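Local coordinates for protein fructuronate-tagaturonate epimerase UxaE from Cohnella laeviribosi in complex with 1 glycerol (Cohnella laeviribosi, PDB 6ILB) that probably interconverts D-tagaturonate and D-fructuronate by epimerization, using a divalent metal held in a TIM-barrel active site, at residues 182-187 / 272-277; 301-306 / 338-343; 53-58 / 69-74. All coordinates share one frame; numbering follows the deposited sequence.

Contact 1 of 3, residues 182-187 / 272-277; sequences DCSEQI and IDETLA. Unlike the reference sequence in segment 272-277: Ala277 (reference Thr). With ZN (zinc ion), chain F.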
ATOM      1  N   ASP B 182       1.697   0.539 -13.094  1.00 54.07           N
ATOM      2  CA  ASP B 182       1.169   1.869 -13.394  1.00 54.25           C
ATOM      3  C   ASP B 182       1.291   2.137 -14.893  1.00 52.80           C
ATOM      4  O   ASP B 182       2.392   2.100 -15.445  1.00 56.34           O
ATOM      5  CB  ASP B 182       1.939   2.908 -12.580  1.00 58.48           C
ATOM      6  CG  ASP B 182       1.379   4.310 -12.719  1.00 65.68           C
ATOM      7  OD1 ASP B 182       0.530   4.549 -13.607  1.00 64.19           O
ATOM      8  OD2 ASP B 182       1.790   5.182 -11.914  1.00 66.16           O
ATOM      9  N   CYS B 183       0.171   2.398 -15.559  1.00 57.11           N
ATOM     10  CA  CYS B 183       0.187   2.602 -17.002  1.00 56.57           C
ATOM     11  C   CYS B 183      -0.088   4.056 -17.381  1.00 60.22           C
ATOM     12  O   CYS B 183      -0.724   4.319 -18.399  1.00 66.77           O
ATOM     13  CB  CYS B 183      -0.811   1.673 -17.692  1.00 59.15           C
ATOM     14  SG  CYS B 183      -0.707  -0.072 -17.181  1.00 64.79           S
ATOM     15  N   SER B 184       0.426   5.003 -16.589  1.00 58.49           N
ATOM     16  CA  SER B 184       0.178   6.425 -16.820  1.00 62.66           C
ATOM     17  C   SER B 184       0.833   6.911 -18.105  1.00 63.06           C
ATOM     18  O   SER B 184       0.216   7.645 -18.887  1.00 64.17           O
ATOM     19  CB  SER B 184       0.705   7.239 -15.640  1.00 65.61           C
ATOM     20  OG  SER B 184      -0.158   7.112 -14.544  1.00 72.42           O
ATOM     21  N   GLU B 185       2.101   6.540 -18.317  1.00 62.15           N
ATOM     22  CA  GLU B 185       2.840   7.009 -19.484  1.00 60.57           C
ATOM     23  C   GLU B 185       2.139   6.643 -20.779  1.00 63.59           C
ATOM     24  O   GLU B 185       2.303   7.336 -21.790  1.00 71.04           O
ATOM     25  CB  GLU B 185       4.250   6.418 -19.500  1.00 61.29           C
ATOM     26  CG  GLU B 185       4.817   6.090 -18.141  1.00 72.17           C
ATOM     27  CD  GLU B 185       6.177   5.405 -18.224  1.00 79.21           C
ATOM     28  OE1 GLU B 185       7.201   6.124 -18.157  1.00 81.31           O
ATOM     29  OE2 GLU B 185       6.217   4.150 -18.353  1.00 74.26           O
ATOM     30  N   GLN B 186       1.362   5.562 -20.769  1.00 58.90           N
ATOM     31  CA  GLN B 186       0.792   4.995 -21.976  1.00 57.40           C
ATOM     32  C   GLN B 186      -0.698   5.266 -22.126  1.00 60.23           C
ATOM     33  O   GLN B 186      -1.250   4.991 -23.197  1.00 61.90           O
ATOM     34  CB  GLN B 186       1.038   3.476 -22.012  1.00 57.82           C
ATOM     35  CG  GLN B 186       2.518   3.057 -22.062  1.00 55.84           C
ATOM     36  CD  GLN B 186       3.160   2.914 -20.680  1.00 63.49           C
ATOM     37  OE1 GLN B 186       2.496   3.031 -19.648  1.00 64.66           O
ATOM     38  NE2 GLN B 186       4.465   2.664 -20.659  1.00 67.52           N
ATOM     39  N   ILE B 187      -1.366   5.785 -21.093  1.00 56.01           N
ATOM     40  CA  ILE B 187      -2.775   6.150 -21.227  1.00 63.87           C
ATOM     41  C   ILE B 187      -2.870   7.476 -21.970  1.00 59.95           C
ATOM     42  O   ILE B 187      -2.229   8.461 -21.587  1.00 66.83           O
ATOM     43  CB  ILE B 187      -3.464   6.222 -19.854  1.00 64.61           C
ATOM     44  CG1 ILE B 187      -3.850   4.815 -19.393  1.00 56.04           C
ATOM     45  CG2 ILE B 187      -4.706   7.110 -19.920  1.00 60.62           C
ATOM     46  CD1 ILE B 187      -4.199   4.730 -17.938  1.00 63.05           C
ATOM     47  N   ILE B 272      -5.343   1.475 -13.681  1.00 53.61           N
ATOM     48  CA  ILE B 272      -5.727   2.357 -14.778  1.00 57.29           C
ATOM     49  C   ILE B 272      -6.586   3.508 -14.273  1.00 62.50           C
ATOM     50  O   ILE B 272      -7.356   4.083 -15.050  1.00 67.03           O
ATOM     51  CB  ILE B 272      -6.481   1.604 -15.890  1.00 55.91           C
ATOM     52  CG1 ILE B 272      -7.808   1.073 -15.362  1.00 56.98           C
ATOM     53  CG2 ILE B 272      -5.632   0.499 -16.511  1.00 52.00           C
ATOM     54  CD1 ILE B 272      -8.691   0.481 -16.439  1.00 55.07           C
ATOM     55  N   ASP B 273      -6.484   3.848 -12.976  1.00 59.23           N
ATOM     56  CA  ASP B 273      -7.159   5.029 -12.436  1.00 67.90           C
ATOM     57  C   ASP B 273      -6.308   6.289 -12.550  1.00 72.62           C
ATOM     58  O   ASP B 273      -6.366   7.158 -11.661  1.00 71.61           O
ATOM     59  CB  ASP B 273      -7.566   4.807 -10.978  1.00 68.40           C
ATOM     60  CG  ASP B 273      -6.380   4.581 -10.099  1.00 63.65           C
ATOM     61  OD1 ASP B 273      -5.554   3.746 -10.509  1.00 68.55           O
ATOM     62  OD2 ASP B 273      -6.246   5.240  -9.050  1.00 67.65           O
ATOM     63  N   GLU B 274      -5.493   6.385 -13.603  1.00 73.02           N
ATOM     64  CA  GLU B 274      -4.718   7.574 -13.936  1.00 71.63           C
ATOM     65  C   GLU B 274      -5.229   8.252 -15.193  1.00 70.31           C
ATOM     66  O   GLU B 274      -4.522   9.077 -15.771  1.00 71.98           O
ATOM     67  CB  GLU B 274      -3.242   7.223 -14.107  1.00 71.70           C
ATOM     68  CG  GLU B 274      -2.522   6.963 -12.796  1.00 74.35           C
ATOM     69  CD  GLU B 274      -2.819   5.597 -12.200  1.00 74.86           C
ATOM     70  OE1 GLU B 274      -3.045   4.612 -12.953  1.00 67.43           O
ATOM     71  OE2 GLU B 274      -2.812   5.526 -10.954  1.00 75.07           O
ATOM     72  N   THR B 275      -6.417   7.893 -15.659  1.00 67.80           N
ATOM     73  CA  THR B 275      -7.092   8.752 -16.611  1.00 74.73           C
ATOM     74  C   THR B 275      -7.511  10.045 -15.915  1.00 72.82           C
ATOM     75  O   THR B 275      -7.697  10.092 -14.695  1.00 72.59           O
ATOM     76  CB  THR B 275      -8.316   8.051 -17.215  1.00 69.85           C
ATOM     77  OG1 THR B 275      -8.976   7.296 -16.195  1.00 71.72           O
ATOM     78  CG2 THR B 275      -7.939   7.122 -18.364  1.00 61.14           C
ATOM     79  N   LEU B 276      -7.624  11.114 -16.694  1.00 70.59           N
ATOM     80  CA  LEU B 276      -8.303  12.283 -16.158  1.00 71.30           C
ATOM     81  C   LEU B 276      -9.797  12.037 -16.122  1.00 69.01           C
ATOM     82  O   LEU B 276     -10.494  12.530 -15.232  1.00 71.66           O
ATOM     83  CB  LEU B 276      -7.996  13.520 -17.000  1.00 76.10           C
ATOM     84  CG  LEU B 276      -6.575  14.082 -17.011  1.00 78.40           C
ATOM     85  CD1 LEU B 276      -6.651  15.597 -17.142  1.00 85.58           C
ATOM     86  CD2 LEU B 276      -5.790  13.682 -15.776  1.00 73.04           C
ATOM     87  N   ALA B 277     -10.296  11.288 -17.097  1.00 64.94           N
ATOM     88  CA  ALA B 277     -11.662  10.824 -17.061  1.00 66.33           C
ATOM     89  C   ALA B 277     -11.794   9.685 -16.047  1.00 63.49           C
ATOM     90  O   ALA B 277     -10.844   8.941 -15.804  1.00 58.49           O
ATOM     91  CB  ALA B 277     -12.092  10.346 -18.446  1.00 58.62           C
TER
HETATM   92 ZN    ZN F   2      -3.648   3.909  -9.144  1.00 84.80          ZN
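Glu274 reaches from the loop 272-277 to the loop 182-187 and bends back to the zinc ion. Its CB lies beside the hydroxyl OG of Ser184. CG comes next along the chain and meets the same hydroxyl, with Asp182 OD1 further off. CG stands anti to the carbonyl carbon, and the bend at chi2 (77°) turns the carboxylate away from Ser184 and toward the metal. Glu274 OE2 binds the zinc ion at 2.6 Å. Glu274 OE1 is hydrogen-bonded to Ser271 OG, which also pairs with Asp273 OD1. Glu274 OE1 lies 3.6 Å from Asp182 OD1, the carboxylate planes 47° apart. The nearby zinc ion probably offsets the repulsion between the two carboxylates. Ser184 OG gives its hydrogen to Asp182 OD1 on the syn side, at 2.8 Å, and so helps to fix that carboxylate. Ile187 CG2 touches Thr275 CG2 at 3.6 Å, the side chains crossing at about a right angle, and Ile187 CD1 rests near Ile272. Asp273 OD1 also binds the zinc ion, at 2.4 Å, and His161 (strand 156-162) and His343 complete the set. Ligands from the loop after strand 267-271, beside the loop after strand 178-182, mark the strand-end site of a TIM barrel.

Contact 2 of 3, residues 301-306 / 338-343; sequences MAPRFI and YKLSIH. With ZN (zinc ion), chain F.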
ATOM      1  N   MET B 301      -7.910  -5.259 -10.854  1.00 46.24           N
ATOM      2  CA  MET B 301      -7.911  -4.053 -11.667  1.00 48.98           C
ATOM      3  C   MET B 301      -8.379  -2.889 -10.810  1.00 45.47           C
ATOM      4  O   MET B 301      -9.328  -3.032 -10.035  1.00 45.19           O
ATOM      5  CB  MET B 301      -8.825  -4.204 -12.870  1.00 46.23           C
ATOM      6  CG  MET B 301      -8.532  -3.211 -13.971  1.00 53.02           C
ATOM      7  SD  MET B 301      -7.672  -4.017 -15.329  1.00 68.57           S
ATOM      8  CE  MET B 301      -8.920  -5.150 -15.938  1.00 43.93           C
ATOM      9  N   ALA B 302      -7.712  -1.737 -10.946  1.00 53.70           N
ATOM     10  CA  ALA B 302      -8.032  -0.517 -10.199  1.00 48.98           C
ATOM     11  C   ALA B 302      -8.614   0.544 -11.124  1.00 48.96           C
ATOM     12  O   ALA B 302      -7.877   1.353 -11.693  1.00 47.16           O
ATOM     13  CB  ALA B 302      -6.790   0.024  -9.493  1.00 43.32           C
ATOM     14  N   PRO B 303      -9.926   0.595 -11.303  1.00 50.72           N
ATOM     15  CA  PRO B 303     -10.508   1.625 -12.160  1.00 53.14           C
ATOM     16  C   PRO B 303     -10.600   2.968 -11.456  1.00 58.68           C
ATOM     17  O   PRO B 303     -10.612   3.071 -10.228  1.00 64.96           O
ATOM     18  CB  PRO B 303     -11.899   1.077 -12.477  1.00 48.55           C
ATOM     19  CG  PRO B 303     -12.202   0.180 -11.376  1.00 50.37           C
ATOM     20  CD  PRO B 303     -10.920  -0.395 -10.879  1.00 45.81           C
ATOM     21  N   ARG B 304     -10.648   4.012 -12.278  1.00 60.00           N
ATOM     22  CA  ARG B 304     -10.914   5.364 -11.806  1.00 61.88           C
ATOM     23  C   ARG B 304     -12.416   5.532 -11.637  1.00 52.98           C
ATOM     24  O   ARG B 304     -13.146   5.643 -12.624  1.00 55.20           O
ATOM     25  CB  ARG B 304     -10.365   6.388 -12.793  1.00 62.86           C
ATOM     26  CG  ARG B 304      -9.734   7.597 -12.124  1.00 68.63           C
ATOM     27  CD  ARG B 304     -10.693   8.738 -12.142  1.00 58.35           C
ATOM     28  NE  ARG B 304     -10.040  10.021 -11.958  1.00 60.02           N
ATOM     29  CZ  ARG B 304     -10.692  11.115 -11.596  1.00 62.32           C
ATOM     30  NH1 ARG B 304     -12.004  11.058 -11.377  1.00 66.03           N
ATOM     31  NH2 ARG B 304     -10.042  12.251 -11.453  1.00 58.57           N
ATOM     32  N   PHE B 305     -12.877   5.566 -10.395  1.00 51.21           N
ATOM     33  CA  PHE B 305     -14.298   5.717 -10.136  1.00 52.13           C
ATOM     34  C   PHE B 305     -14.758   7.149 -10.348  1.00 47.45           C
ATOM     35  O   PHE B 305     -13.973   8.094 -10.242  1.00 52.90           O
ATOM     36  CB  PHE B 305     -14.630   5.278  -8.716  1.00 48.05           C
ATOM     37  CG  PHE B 305     -14.375   3.839  -8.480  1.00 48.15           C
ATOM     38  CD1 PHE B 305     -15.312   2.893  -8.853  1.00 47.73           C
ATOM     39  CD2 PHE B 305     -13.182   3.421  -7.923  1.00 45.67           C
ATOM     40  CE1 PHE B 305     -15.062   1.549  -8.654  1.00 48.70           C
ATOM     41  CE2 PHE B 305     -12.933   2.072  -7.714  1.00 45.73           C
ATOM     42  CZ  PHE B 305     -13.874   1.139  -8.084  1.00 46.46           C
ATOM     43  N   ILE B 306     -16.050   7.284 -10.688  1.00 48.99           N
ATOM     44  CA  ILE B 306     -16.742   8.572 -10.704  1.00 55.18           C
ATOM     45  C   ILE B 306     -16.441   9.319  -9.410  1.00 53.65           C
ATOM     46  O   ILE B 306     -16.315   8.727  -8.337  1.00 56.81           O
ATOM     47  CB  ILE B 306     -18.260   8.360 -10.896  1.00 59.31           C
ATOM     48  CG1 ILE B 306     -19.031   9.678 -10.974  1.00 59.45           C
ATOM     49  CG2 ILE B 306     -18.863   7.532  -9.775  1.00 57.24           C
ATOM     50  CD1 ILE B 306     -18.511  10.669 -11.954  1.00 64.84           C
ATOM     51  N   TYR B 338     -10.853 -11.545 -11.911  1.00 44.07           N
ATOM     52  CA  TYR B 338     -10.014 -10.795 -10.986  1.00 44.79           C
ATOM     53  C   TYR B 338     -10.901 -10.015 -10.016  1.00 48.30           C
ATOM     54  O   TYR B 338     -12.127 -10.018 -10.144  1.00 44.34           O
ATOM     55  CB  TYR B 338      -9.075  -9.872 -11.752  1.00 43.56           C
ATOM     56  CG  TYR B 338      -9.812  -8.987 -12.720  1.00 41.89           C
ATOM     57  CD1 TYR B 338     -10.330  -7.779 -12.310  1.00 42.95           C
ATOM     58  CD2 TYR B 338     -10.036  -9.383 -14.026  1.00 43.47           C
ATOM     59  CE1 TYR B 338     -11.024  -6.967 -13.175  1.00 44.48           C
ATOM     60  CE2 TYR B 338     -10.732  -8.573 -14.907  1.00 46.61           C
ATOM     61  CZ  TYR B 338     -11.223  -7.365 -14.470  1.00 45.02           C
ATOM     62  OH  TYR B 338     -11.915  -6.548 -15.331  1.00 42.32           O
ATOM     63  N   LYS B 339     -10.273  -9.339  -9.034  1.00 48.45           N
ATOM     64  CA  LYS B 339     -10.945  -8.499  -8.046  1.00 38.72           C
ATOM     65  C   LYS B 339     -10.879  -7.029  -8.424  1.00 44.18           C
ATOM     66  O   LYS B 339      -9.962  -6.580  -9.113  1.00 47.52           O
ATOM     67  CB  LYS B 339     -10.304  -8.600  -6.668  1.00 42.17           C
ATOM     68  CG  LYS B 339      -9.797  -9.930  -6.282  1.00 51.30           C
ATOM     69  CD  LYS B 339      -9.464  -9.928  -4.790  1.00 48.54           C
ATOM     70  CE  LYS B 339      -8.148  -9.243  -4.495  1.00 43.81           C
ATOM     71  NZ  LYS B 339      -7.697  -9.606  -3.117  1.00 44.16           N
ATOM     72  N   LEU B 340     -11.828  -6.267  -7.906  1.00 41.33           N
ATOM     73  CA  LEU B 340     -11.684  -4.823  -7.901  1.00 40.06           C
ATOM     74  C   LEU B 340     -10.620  -4.411  -6.893  1.00 44.98           C
ATOM     75  O   LEU B 340     -10.544  -4.952  -5.787  1.00 44.93           O
ATOM     76  CB  LEU B 340     -13.001  -4.159  -7.544  1.00 37.92           C
ATOM     77  CG  LEU B 340     -14.041  -4.099  -8.641  1.00 46.27           C
ATOM     78  CD1 LEU B 340     -15.126  -3.137  -8.179  1.00 42.82           C
ATOM     79  CD2 LEU B 340     -13.413  -3.651  -9.971  1.00 41.91           C
ATOM     80  N   SER B 341      -9.798  -3.441  -7.269  1.00 45.01           N
ATOM     81  CA  SER B 341      -8.853  -2.848  -6.343  1.00 43.97           C
ATOM     82  C   SER B 341      -9.163  -1.374  -6.210  1.00 42.69           C
ATOM     83  O   SER B 341      -9.389  -0.703  -7.217  1.00 47.39           O
ATOM     84  CB  SER B 341      -7.423  -3.027  -6.804  1.00 48.45           C
ATOM     85  OG  SER B 341      -6.549  -2.443  -5.853  1.00 51.04           O
ATOM     86  N   ILE B 342      -9.152  -0.871  -4.970  1.00 40.74           N
ATOM     87  CA  ILE B 342      -9.505   0.513  -4.671  1.00 39.96           C
ATOM     88  C   ILE B 342      -8.247   1.240  -4.220  1.00 43.40           C
ATOM     89  O   ILE B 342      -7.736   1.005  -3.120  1.00 46.69           O
ATOM     90  CB  ILE B 342     -10.608   0.610  -3.608  1.00 42.85           C
ATOM     91  CG1 ILE B 342     -11.917   0.016  -4.126  1.00 42.27           C
ATOM     92  CG2 ILE B 342     -10.818   2.043  -3.218  1.00 36.55           C
ATOM     93  CD1 ILE B 342     -12.000  -1.466  -3.914  1.00 45.36           C
ATOM     94  N   HIS B 343      -7.755   2.146  -5.045  1.00 43.96           N
ATOM     95  CA  HIS B 343      -6.597   2.929  -4.659  1.00 48.64           C
ATOM     96  C   HIS B 343      -7.016   4.181  -3.889  1.00 48.39           C
ATOM     97  O   HIS B 343      -8.158   4.638  -3.966  1.00 49.34           O
ATOM     98  CB  HIS B 343      -5.776   3.267  -5.905  1.00 48.72           C
ATOM     99  CG  HIS B 343      -5.119   2.063  -6.511  1.00 52.01           C
ATOM    100  ND1 HIS B 343      -4.403   2.106  -7.685  1.00 58.53           N
ATOM    101  CD2 HIS B 343      -5.072   0.772  -6.097  1.00 52.16           C
ATOM    102  CE1 HIS B 343      -3.938   0.904  -7.968  1.00 48.18           C
ATOM    103  NE2 HIS B 343      -4.331   0.074  -7.023  1.00 46.61           N
TER
HETATM  104 ZN    ZN F   2      -3.648   3.909  -9.144  1.00 84.80          ZN
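Met301 and Leu340 pair in parallel on strands 300-302 and 339-342, joined by helix 319-336 in a beta-alpha-beta unit. Two backbone hydrogen bonds hold them. Met301 N donates to Lys339 O at 3.0 Å, and Ser341 N donates to Met301 O at 2.8 Å. A CA-H...O contact from Ala302 CA to Ser341 O continues the pairing.

Apolar and aromatic contacts flank the pairing. Met301 bends at chi2 and chi3, which brings CE back to the phenol end of Tyr338, 3.5 Å from CZ. Met301 SD stands 5.3 Å from the Tyr338 ring centroid in an oblique Met-aromatic contact. Tyr338 OH is hydrogen-bonded to His284 NE2. Phe305 turns its ring edge to Leu340 CD1. Pro303 CD packs on Leu340 CD2.

In a CH-pi contact, Ala302 CB sits over one face of the His343 imidazole, 3.5 Å from the centroid and 17° off the ring normal.

Metal binding uses His343 ND1, 2.4 Å from the zinc ion. Its NE2 is hydrogen-bonded to OE1 of Glu269, the probable proton donor, which Ser341 OG also hydrogen-bonds. The imidazole is thus gripped at both nitrogens and covered on one face by a methyl group, which limits its rotation and links the metal to Glu269.

Contact 3 of 3, residues 53-58 / 69-74; sequences ELRGEE and HENRLV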
ATOM      1  N   GLU B  53      23.847 -19.494  12.230  1.00 80.66           N
ATOM      2  CA  GLU B  53      23.698 -18.649  11.049  1.00 76.27           C
ATOM      3  C   GLU B  53      23.284 -17.218  11.376  1.00 74.73           C
ATOM      4  O   GLU B  53      23.498 -16.328  10.546  1.00 75.95           O
ATOM      5  CB  GLU B  53      22.687 -19.280  10.081  1.00 71.21           C
ATOM      6  CG  GLU B  53      23.266 -20.412   9.235  1.00 69.85           C
ATOM      7  CD  GLU B  53      22.235 -21.096   8.351  1.00 80.48           C
ATOM      8  OE1 GLU B  53      21.047 -20.675   8.342  1.00 79.79           O
ATOM      9  OE2 GLU B  53      22.621 -22.061   7.654  1.00 82.28           O
ATOM     10  N   LEU B  54      22.695 -16.967  12.540  1.00 73.35           N
ATOM     11  CA  LEU B  54      22.386 -15.591  12.897  1.00 75.27           C
ATOM     12  C   LEU B  54      23.670 -14.830  13.210  1.00 73.61           C
ATOM     13  O   LEU B  54      24.693 -15.412  13.587  1.00 75.53           O
ATOM     14  CB  LEU B  54      21.432 -15.538  14.093  1.00 80.95           C
ATOM     15  CG  LEU B  54      19.948 -15.802  13.800  1.00 77.08           C
ATOM     16  CD1 LEU B  54      19.156 -16.003  15.096  1.00 75.62           C
ATOM     17  CD2 LEU B  54      19.367 -14.672  12.960  1.00 69.60           C
ATOM     18  N   ARG B  55      23.607 -13.509  13.059  1.00 72.59           N
ATOM     19  CA  ARG B  55      24.775 -12.643  13.186  1.00 72.98           C
ATOM     20  C   ARG B  55      24.559 -11.629  14.304  1.00 78.72           C
ATOM     21  O   ARG B  55      23.815 -10.659  14.135  1.00 81.29           O
ATOM     22  CB  ARG B  55      25.083 -11.949  11.861  1.00 70.94           C
ATOM     23  CG  ARG B  55      25.587 -12.935  10.811  1.00 82.61           C
ATOM     24  CD  ARG B  55      25.794 -12.318   9.441  1.00 85.59           C
ATOM     25  NE  ARG B  55      27.212 -12.097   9.157  1.00 94.59           N
ATOM     26  CZ  ARG B  55      28.101 -13.065   8.936  1.00 93.51           C
ATOM     27  NH1 ARG B  55      29.362 -12.754   8.681  1.00 94.61           N
ATOM     28  NH2 ARG B  55      27.734 -14.341   8.976  1.00 92.13           N
ATOM     29  N   GLY B  56      25.229 -11.851  15.434  1.00 85.03           N
ATOM     30  CA  GLY B  56      25.212 -10.928  16.558  1.00 82.67           C
ATOM     31  C   GLY B  56      26.291 -11.309  17.546  1.00 86.46           C
ATOM     32  O   GLY B  56      26.976 -12.327  17.391  1.00 84.96           O
ATOM     33  N   GLU B  57      26.438 -10.476  18.578  1.00 85.85           N
ATOM     34  CA  GLU B  57      27.417 -10.745  19.624  1.00 86.84           C
ATOM     35  C   GLU B  57      26.837 -11.714  20.651  1.00 83.64           C
ATOM     36  O   GLU B  57      25.669 -11.604  21.042  1.00 79.92           O
ATOM     37  CB  GLU B  57      27.866  -9.446  20.305  1.00 91.53           C
ATOM     38  CG  GLU B  57      28.592  -8.457  19.377  1.00 95.52           C
ATOM     39  CD  GLU B  57      30.093  -8.724  19.251  1.00101.99           C
ATOM     40  OE1 GLU B  57      30.888  -8.064  19.958  1.00103.76           O
ATOM     41  OE2 GLU B  57      30.478  -9.590  18.432  1.00101.05           O
ATOM     42  N   GLU B  58      27.663 -12.666  21.083  1.00 81.33           N
ATOM     43  CA  GLU B  58      27.236 -13.762  21.940  1.00 83.25           C
ATOM     44  C   GLU B  58      27.725 -13.563  23.373  1.00 85.31           C
ATOM     45  O   GLU B  58      28.482 -12.639  23.677  1.00 79.49           O
ATOM     46  CB  GLU B  58      27.740 -15.104  21.388  1.00 79.64           C
ATOM     47  CG  GLU B  58      27.934 -15.096  19.876  1.00 82.40           C
ATOM     48  CD  GLU B  58      28.258 -16.461  19.287  1.00 78.31           C
ATOM     49  OE1 GLU B  58      28.036 -17.481  19.986  1.00 78.17           O
ATOM     50  OE2 GLU B  58      28.704 -16.507  18.111  1.00 71.88           O
ATOM     51  N   HIS B  69      18.861  -6.648   7.784  1.00 62.86           N
ATOM     52  CA  HIS B  69      18.399  -7.314   6.576  1.00 62.77           C
ATOM     53  C   HIS B  69      18.915  -8.740   6.514  1.00 62.18           C
ATOM     54  O   HIS B  69      18.185  -9.651   6.106  1.00 63.01           O
ATOM     55  CB  HIS B  69      18.832  -6.556   5.326  1.00 62.73           C
ATOM     56  CG  HIS B  69      18.443  -7.246   4.055  1.00 66.72           C
ATOM     57  ND1 HIS B  69      17.176  -7.757   3.843  1.00 61.12           N
ATOM     58  CD2 HIS B  69      19.150  -7.521   2.935  1.00 62.95           C
ATOM     59  CE1 HIS B  69      17.122  -8.302   2.643  1.00 61.42           C
ATOM     60  NE2 HIS B  69      18.306  -8.177   2.073  1.00 63.73           N
ATOM     61  N   GLU B  70      20.170  -8.956   6.925  1.00 66.27           N
ATOM     62  CA  GLU B  70      20.764 -10.288   6.819  1.00 69.03           C
ATOM     63  C   GLU B  70      20.154 -11.248   7.828  1.00 62.46           C
ATOM     64  O   GLU B  70      19.942 -12.426   7.522  1.00 64.08           O
ATOM     65  CB  GLU B  70      22.278 -10.218   7.006  1.00 74.90           C
ATOM     66  CG  GLU B  70      23.068 -10.050   5.707  1.00 82.95           C
ATOM     67  CD  GLU B  70      23.162 -11.333   4.870  1.00 92.63           C
ATOM     68  OE1 GLU B  70      23.516 -11.229   3.673  1.00 95.22           O
ATOM     69  OE2 GLU B  70      22.886 -12.438   5.398  1.00 89.60           O
ATOM     70  N   ASN B  71      19.863 -10.772   9.037  1.00 57.72           N
ATOM     71  CA  ASN B  71      19.195 -11.643   9.989  1.00 58.95           C
ATOM     72  C   ASN B  71      17.786 -11.993   9.509  1.00 65.79           C
ATOM     73  O   ASN B  71      17.290 -13.105   9.763  1.00 61.16           O
ATOM     74  CB  ASN B  71      19.200 -10.990  11.376  1.00 63.77           C
ATOM     75  CG  ASN B  71      20.597 -11.043  12.053  1.00 69.23           C
ATOM     76  OD1 ASN B  71      21.337 -12.022  11.902  1.00 66.77           O
ATOM     77  ND2 ASN B  71      20.945  -9.998  12.799  1.00 60.96           N
ATOM     78  N   ARG B  72      17.149 -11.086   8.761  1.00 58.82           N
ATOM     79  CA  ARG B  72      15.847 -11.405   8.194  1.00 56.74           C
ATOM     80  C   ARG B  72      15.971 -12.504   7.151  1.00 56.42           C
ATOM     81  O   ARG B  72      15.158 -13.434   7.118  1.00 59.36           O
ATOM     82  CB  ARG B  72      15.207 -10.144   7.601  1.00 57.26           C
ATOM     83  CG  ARG B  72      13.753 -10.302   7.237  1.00 48.18           C
ATOM     84  CD  ARG B  72      13.577 -10.790   5.810  1.00 42.20           C
ATOM     85  NE  ARG B  72      13.851  -9.699   4.890  1.00 56.53           N
ATOM     86  CZ  ARG B  72      13.756  -9.781   3.567  1.00 55.11           C
ATOM     87  NH1 ARG B  72      13.392 -10.920   2.987  1.00 52.43           N
ATOM     88  NH2 ARG B  72      14.038  -8.718   2.830  1.00 49.70           N
ATOM     89  N   LEU B  73      16.984 -12.418   6.289  1.00 60.52           N
ATOM     90  CA  LEU B  73      17.195 -13.470   5.303  1.00 59.33           C
ATOM     91  C   LEU B  73      17.446 -14.813   5.968  1.00 61.92           C
ATOM     92  O   LEU B  73      17.041 -15.858   5.437  1.00 62.22           O
ATOM     93  CB  LEU B  73      18.357 -13.097   4.393  1.00 58.02           C
ATOM     94  CG  LEU B  73      18.062 -11.893   3.498  1.00 64.12           C
ATOM     95  CD1 LEU B  73      19.343 -11.280   2.948  1.00 70.53           C
ATOM     96  CD2 LEU B  73      17.135 -12.283   2.371  1.00 52.43           C
ATOM     97  N   VAL B  74      18.096 -14.804   7.133  1.00 61.96           N
ATOM     98  CA  VAL B  74      18.280 -16.040   7.892  1.00 66.93           C
ATOM     99  C   VAL B  74      16.933 -16.566   8.392  1.00 60.08           C
ATOM    100  O   VAL B  74      16.587 -17.731   8.168  1.00 62.18           O
ATOM    101  CB  VAL B  74      19.293 -15.816   9.040  1.00 69.61           C
ATOM    102  CG1 VAL B  74      19.257 -16.956  10.053  1.00 65.64           C
ATOM    103  CG2 VAL B  74      20.708 -15.664   8.483  1.00 58.66           C
TER
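The chain at Leu54, just past the end of helix 49-53, runs by the first turns of helix 69-78, with the CA atoms of Leu54 and Asn71 5.9 Å apart. Asn71 carries the polar part of the contact. Its amide makes two hydrogen bonds to the backbone of one residue, Arg55. Asn71 OD1 accepts from Arg55 N at 3.0 Å, on a lone pair and in the carbonyl plane, and the bond is fairly straight (160° at the hydrogen). Asn71 ND2 donates to Arg55 O at 3.2 Å, and that oxygen lies almost in the amide plane. The two bonds together fix the rotation of the amide. ND2 has a second acceptor in Glu66 O, so the side chain also ties the helix to the end of strand 62-66.

The apolar part lies next to it. Leu54 CD2 packs against Asn71 OD1 (3.5 Å) and Val74 CG1 (3.7 Å). Val74 CG1, anti to the backbone N (chi1 166°), also meets the CB of Glu53. Val74 CG2 lies 3.5 Å from Glu53 O. The carboxylate of Glu53 is held by Arg77 and His78, further along helix 69-78.

The contact is far from the zinc site. The turn after helix 49-53 packs on helix 69-78, beside the antiparallel sheet, with an asparagine side chain bridging the N-H and C=O of one residue, just ahead of the edge strand 56-59.

Contacts 1 and 2 belong to one site, while contact 3 stands apart. The centres of contacts 1 and 2 are 12 Å apart, and both reach the same zinc ion. They also touch directly: Ile272 N, just past strand 267-271, probably makes a hydrogen bond to Ala302 O. Contact 2 is wholly buried and rests on strand pairing. Contact 1, also buried, joins two loops without a hydrogen bond across it. It sets carboxylates and a hydroxyl beside an apolar patch. The centre of contact 3 lies about 42 Å from that of contact 1 and about 40 Å from that of contact 2. It mixes buried with exposed residues and uses an amide instead of a metal.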